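Local coordinates for protein allantoicase (Saccharomyces cerevisiae, PDB 1O59) that hydrolyses allantoate to (S)-ureidoglycolate and urea, a step in using purines as a secondary nitrogen source, at residues His121-Asp132 against Arg145-Gly156. Sequence-based numbering, arbitrary orientation.
Sequences HAPFVSIEALYD and RWVEIVEKFECG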
loop_
_atom_site.group_PDB
_atom_site.type_symbol
_atom_site.label_atom_id
_atom_site.label_comp_id
_atom_site.label_asym_id
_atom_site.label_seq_id
_atom_site.Cartn_x
_atom_site.Cartn_y
_atom_site.Cartn_z
ATOM N N HIS A 121 0.578 0.414 25.392
ATOM C CA HIS A 121 0.657 1.009 24.073
ATOM C C HIS A 121 1.648 2.165 24.087
ATOM O O HIS A 121 1.882 2.759 25.125
ATOM C CB HIS A 121 -0.704 1.538 23.656
ATOM C CG HIS A 121 -1.278 2.542 24.610
ATOM N ND1 HIS A 121 -1.143 3.899 24.425
ATOM C CD2 HIS A 121 -1.934 2.384 25.783
ATOM C CE1 HIS A 121 -1.713 4.533 25.432
ATOM N NE2 HIS A 121 -2.191 3.637 26.276
ATOM N N ALA A 122 2.266 2.436 22.931
ATOM C CA ALA A 122 3.028 3.677 22.714
ATOM C C ALA A 122 2.218 4.897 23.192
ATOM O O ALA A 122 1.106 5.101 22.684
ATOM C CB ALA A 122 3.309 3.839 21.244
ATOM N N PRO A 123 2.737 5.682 24.149
ATOM C CA PRO A 123 2.045 6.888 24.608
ATOM C C PRO A 123 2.068 8.021 23.608
ATOM O O PRO A 123 1.115 8.792 23.534
ATOM C CB PRO A 123 2.835 7.307 25.859
ATOM C CG PRO A 123 3.732 6.195 26.151
ATOM C CD PRO A 123 3.994 5.466 24.892
ATOM N N PHE A 124 3.176 8.150 22.891
ATOM C CA PHE A 124 3.354 9.211 21.932
ATOM C C PHE A 124 4.246 8.681 20.826
ATOM O O PHE A 124 5.156 7.892 21.059
ATOM C CB PHE A 124 4.025 10.443 22.522
ATOM C CG PHE A 124 3.237 11.145 23.598
ATOM C CD1 PHE A 124 3.437 10.831 24.932
ATOM C CD2 PHE A 124 2.346 12.152 23.284
ATOM C CE1 PHE A 124 2.738 11.491 25.949
ATOM C CE2 PHE A 124 1.637 12.805 24.270
ATOM C CZ PHE A 124 1.830 12.485 25.608
ATOM N N VAL A 125 3.978 9.160 19.620
ATOM C CA VAL A 125 4.706 8.781 18.440
ATOM C C VAL A 125 5.071 10.071 17.704
ATOM O O VAL A 125 4.325 11.064 17.740
ATOM C CB VAL A 125 3.818 7.850 17.569
ATOM C CG1 VAL A 125 4.203 7.889 16.136
ATOM C CG2 VAL A 125 3.864 6.373 18.074
ATOM N N SER A 126 6.247 10.076 17.087
ATOM C CA SER A 126 6.554 11.051 16.043
ATOM C C SER A 126 7.200 10.288 14.862
ATOM O O SER A 126 7.644 9.135 15.006
ATOM C CB SER A 126 7.396 12.242 16.564
ATOM O OG SER A 126 8.750 11.920 16.844
ATOM N N ILE A 127 7.177 10.932 13.690
ATOM C CA ILE A 127 7.767 10.377 12.489
ATOM C C ILE A 127 8.695 11.365 11.801
ATOM O O ILE A 127 8.378 12.546 11.627
ATOM C CB ILE A 127 6.681 9.903 11.522
ATOM C CG1 ILE A 127 5.648 9.027 12.256
ATOM C CG2 ILE A 127 7.309 9.085 10.374
ATOM C CD1 ILE A 127 4.361 8.776 11.452
ATOM N N GLU A 128 9.862 10.838 11.426
ATOM C CA GLU A 128 10.877 11.550 10.642
ATOM C C GLU A 128 11.147 10.770 9.374
ATOM O O GLU A 128 10.781 9.581 9.260
ATOM C CB GLU A 128 12.159 11.674 11.431
ATOM C CG GLU A 128 11.956 12.205 12.848
ATOM C CD GLU A 128 13.255 12.520 13.584
ATOM O OE1 GLU A 128 14.331 12.071 13.160
ATOM O OE2 GLU A 128 13.198 13.210 14.625
ATOM N N ALA A 129 11.754 11.452 8.405
ATOM C CA ALA A 129 12.097 10.827 7.128
ATOM C C ALA A 129 13.416 11.338 6.605
ATOM O O ALA A 129 13.889 12.390 6.994
ATOM C CB ALA A 129 10.998 11.057 6.099
ATOM N N LEU A 130 14.027 10.553 5.735
ATOM C CA LEU A 130 15.153 11.049 4.959
ATOM C C LEU A 130 15.214 10.539 3.512
ATOM O O LEU A 130 14.557 9.567 3.119
ATOM C CB LEU A 130 16.484 10.818 5.705
ATOM C CG LEU A 130 17.226 9.476 5.861
ATOM C CD1 LEU A 130 17.733 8.860 4.524
ATOM C CD2 LEU A 130 18.411 9.719 6.805
ATOM N N TYR A 131 16.030 11.238 2.746
ATOM C CA TYR A 131 16.272 10.944 1.361
ATOM C C TYR A 131 17.711 10.455 1.187
ATOM O O TYR A 131 18.663 11.213 1.388
ATOM C CB TYR A 131 16.067 12.194 0.509
ATOM C CG TYR A 131 16.221 11.885 -0.936
ATOM C CD1 TYR A 131 15.220 11.212 -1.604
ATOM C CD2 TYR A 131 17.373 12.225 -1.635
ATOM C CE1 TYR A 131 15.340 10.886 -2.930
ATOM C CE2 TYR A 131 17.502 11.909 -2.980
ATOM C CZ TYR A 131 16.471 11.230 -3.615
ATOM O OH TYR A 131 16.520 10.893 -4.939
ATOM N N ASP A 132 17.849 9.189 0.799
ATOM C CA ASP A 132 19.147 8.580 0.558
ATOM C C ASP A 132 19.240 8.031 -0.862
ATOM O O ASP A 132 18.301 7.448 -1.383
ATOM C CB ASP A 132 19.387 7.492 1.581
ATOM C CG ASP A 132 20.634 6.716 1.321
ATOM O OD1 ASP A 132 21.705 7.332 1.149
ATOM O OD2 ASP A 132 20.621 5.464 1.278
ATOM N N ARG A 145 20.436 13.726 8.113
ATOM C CA ARG A 145 19.419 13.973 7.091
ATOM C C ARG A 145 18.011 13.689 7.557
ATOM O O ARG A 145 17.066 13.939 6.811
ATOM C CB ARG A 145 19.714 13.160 5.837
ATOM C CG ARG A 145 21.011 13.569 5.161
ATOM C CD ARG A 145 21.504 12.610 4.096
ATOM N NE ARG A 145 21.729 11.278 4.651
ATOM C CZ ARG A 145 21.874 10.191 3.927
ATOM N NH1 ARG A 145 21.833 10.253 2.605
ATOM N NH2 ARG A 145 22.053 9.028 4.527
ATOM N N TRP A 146 17.859 13.167 8.773
ATOM C CA TRP A 146 16.525 12.986 9.347
ATOM C C TRP A 146 15.763 14.311 9.531
ATOM O O TRP A 146 16.258 15.267 10.131
ATOM C CB TRP A 146 16.579 12.229 10.673
ATOM C CG TRP A 146 16.918 10.791 10.529
ATOM C CD1 TRP A 146 18.043 10.148 10.996
ATOM C CD2 TRP A 146 16.139 9.793 9.860
ATOM N NE1 TRP A 146 17.988 8.813 10.672
ATOM C CE2 TRP A 146 16.834 8.567 9.976
ATOM C CE3 TRP A 146 14.919 9.805 9.177
ATOM C CZ2 TRP A 146 16.347 7.376 9.423
ATOM C CZ3 TRP A 146 14.438 8.624 8.642
ATOM C CH2 TRP A 146 15.152 7.427 8.763
ATOM N N VAL A 147 14.537 14.311 9.029
ATOM C CA VAL A 147 13.659 15.459 9.036
ATOM C C VAL A 147 12.324 15.025 9.592
ATOM O O VAL A 147 11.713 14.115 9.067
ATOM C CB VAL A 147 13.425 15.972 7.591
ATOM C CG1 VAL A 147 12.370 17.053 7.549
ATOM C CG2 VAL A 147 14.705 16.533 7.021
ATOM N N GLU A 148 11.857 15.697 10.633
ATOM C CA GLU A 148 10.524 15.420 11.174
ATOM C C GLU A 148 9.388 15.792 10.206
ATOM O O GLU A 148 9.308 16.893 9.678
ATOM C CB GLU A 148 10.317 16.154 12.496
ATOM C CG GLU A 148 9.027 15.760 13.177
ATOM C CD GLU A 148 8.740 16.614 14.389
ATOM O OE1 GLU A 148 9.035 16.140 15.494
ATOM O OE2 GLU A 148 8.202 17.736 14.231
ATOM N N ILE A 149 8.492 14.852 9.996
ATOM C CA ILE A 149 7.373 15.072 9.085
ATOM C C ILE A 149 6.015 14.871 9.772
ATOM O O ILE A 149 4.996 15.393 9.296
ATOM C CB ILE A 149 7.509 14.175 7.842
ATOM C CG1 ILE A 149 7.621 12.720 8.227
ATOM C CG2 ILE A 149 8.714 14.590 7.014
ATOM C CD1 ILE A 149 7.344 11.825 7.086
ATOM N N VAL A 150 6.011 14.153 10.897
ATOM C CA VAL A 150 4.845 14.104 11.752
ATOM C C VAL A 150 5.255 14.343 13.178
ATOM O O VAL A 150 5.959 13.529 13.776
ATOM C CB VAL A 150 4.119 12.777 11.624
ATOM C CG1 VAL A 150 2.903 12.745 12.544
ATOM C CG2 VAL A 150 3.735 12.525 10.137
ATOM N N GLU A 151 4.810 15.482 13.698
ATOM C CA GLU A 151 5.061 15.903 15.066
ATOM C C GLU A 151 4.479 14.924 16.076
ATOM O O GLU A 151 3.556 14.171 15.778
ATOM C CB GLU A 151 4.457 17.293 15.317
ATOM C CG GLU A 151 2.930 17.255 15.482
ATOM C CD GLU A 151 2.207 18.524 15.011
ATOM O OE1 GLU A 151 2.015 19.503 15.828
ATOM O OE2 GLU A 151 1.813 18.511 13.797
ATOM N N LYS A 152 5.025 14.990 17.284
ATOM C CA LYS A 152 4.690 14.100 18.386
ATOM C C LYS A 152 3.195 14.167 18.686
ATOM O O LYS A 152 2.635 15.240 18.859
ATOM C CB LYS A 152 5.518 14.500 19.618
ATOM C CG LYS A 152 5.502 13.506 20.749
ATOM C CD LYS A 152 5.899 14.157 22.088
ATOM C CE LYS A 152 7.163 13.555 22.719
ATOM N NZ LYS A 152 7.378 14.053 24.145
ATOM N N PHE A 153 2.547 13.017 18.722
ATOM C CA PHE A 153 1.150 12.965 19.093
ATOM C C PHE A 153 0.853 11.777 19.972
ATOM O O PHE A 153 1.489 10.739 19.890
ATOM C CB PHE A 153 0.241 12.958 17.853
ATOM C CG PHE A 153 0.369 11.711 16.975
ATOM C CD1 PHE A 153 -0.355 10.555 17.261
ATOM C CD2 PHE A 153 1.181 11.723 15.834
ATOM C CE1 PHE A 153 -0.240 9.439 16.445
ATOM C CE2 PHE A 153 1.288 10.636 15.009
ATOM C CZ PHE A 153 0.579 9.480 15.311
ATOM N N GLU A 154 -0.163 11.962 20.791
ATOM C CA GLU A 154 -0.615 10.982 21.760
ATOM C C GLU A 154 -1.374 9.843 21.088
ATOM O O GLU A 154 -2.165 10.062 20.182
ATOM C CB GLU A 154 -1.522 11.676 22.776
ATOM C CG GLU A 154 -1.796 10.874 24.028
ATOM C CD GLU A 154 -2.481 11.702 25.120
ATOM O OE1 GLU A 154 -2.994 12.826 24.815
ATOM O OE2 GLU A 154 -2.493 11.246 26.302
ATOM N N CYS A 155 -1.103 8.622 21.533
ATOM C CA CYS A 155 -1.844 7.440 21.110
ATOM C C CYS A 155 -2.633 6.884 22.278
ATOM O O CYS A 155 -2.262 7.071 23.436
ATOM C CB CYS A 155 -0.882 6.360 20.679
ATOM S SG CYS A 155 0.056 6.734 19.220
ATOM N N GLY A 156 -3.708 6.170 21.956
ATOM C CA GLY A 156 -4.494 5.434 22.945
ATOM C C GLY A 156 -4.334 3.923 22.863
ATOM O O GLY A 156 -3.707 3.403 21.929
HETATM O O HOH W 1 -0.678 8.795 25.935
HETATM O O HOH W 2 10.517 13.622 15.340
HETATM O O HOH W 3 17.032 14.114 3.708
#
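Ile127 meets both Ile149 and Val150 in a classic beta bulge, a worked example of how an antiparallel pair absorbs an extra residue without losing its bonds. The carbonyl O of Ile127 accepts twice, from Ile149 N at 2.8 Å and from Val150 N at 3.0 Å, while Ile127 N donates almost straight to Val150 O. Strand 147-154, bent at this point, is the outermost strand on one side of a five-stranded antiparallel sheet; strand 124-130 separates it from strand 176-182.

One face is tightly packed. Ile127 and Val150 lie side by side, their CB atoms 3.9 Å apart, and Val125 CG1 reaches Phe153 CZ at 4.0 Å. Ile187, Phe190 and Leu192 of strand 186-196 cover Val125 and Ile127, so this face belongs to the interior between two sheets.

The other face is polar and wetter. A water accepts from Ser126 OG and donates to Glu128 OE2 and Glu148 OE1, bridging two carboxylates that might otherwise repel; Lys178 and Lys180 probably offset the charge of Glu128, and Tyr182 bonds Ser126 OG. At the far end Lys152 NZ, 5.3 Å from the Phe124 ring centre, makes at most a weak cation-pi contact.

Trp146 closes the other end of this face. With CG beside the backbone N (chi1 -71°), CE3 and CZ3 of its indole come against the backbone at Ala129 and Leu130; Leu130 CD2 lies over one face, 3.8 Å from the five-membered-ring centroid, a CH-pi contact, and NE1 bonds Val140 O. Were alanine to replace Trp146, Leu130 CD2 would probably lose its aromatic cover and Val140 O its indole donor. Beyond, Asp132 OD1 lies in the guanidinium plane of Arg145, also paired with Asp143; NH1 completes this salt bridge at 3.3 Å, on the anti side, 24° out of the carboxylate plane.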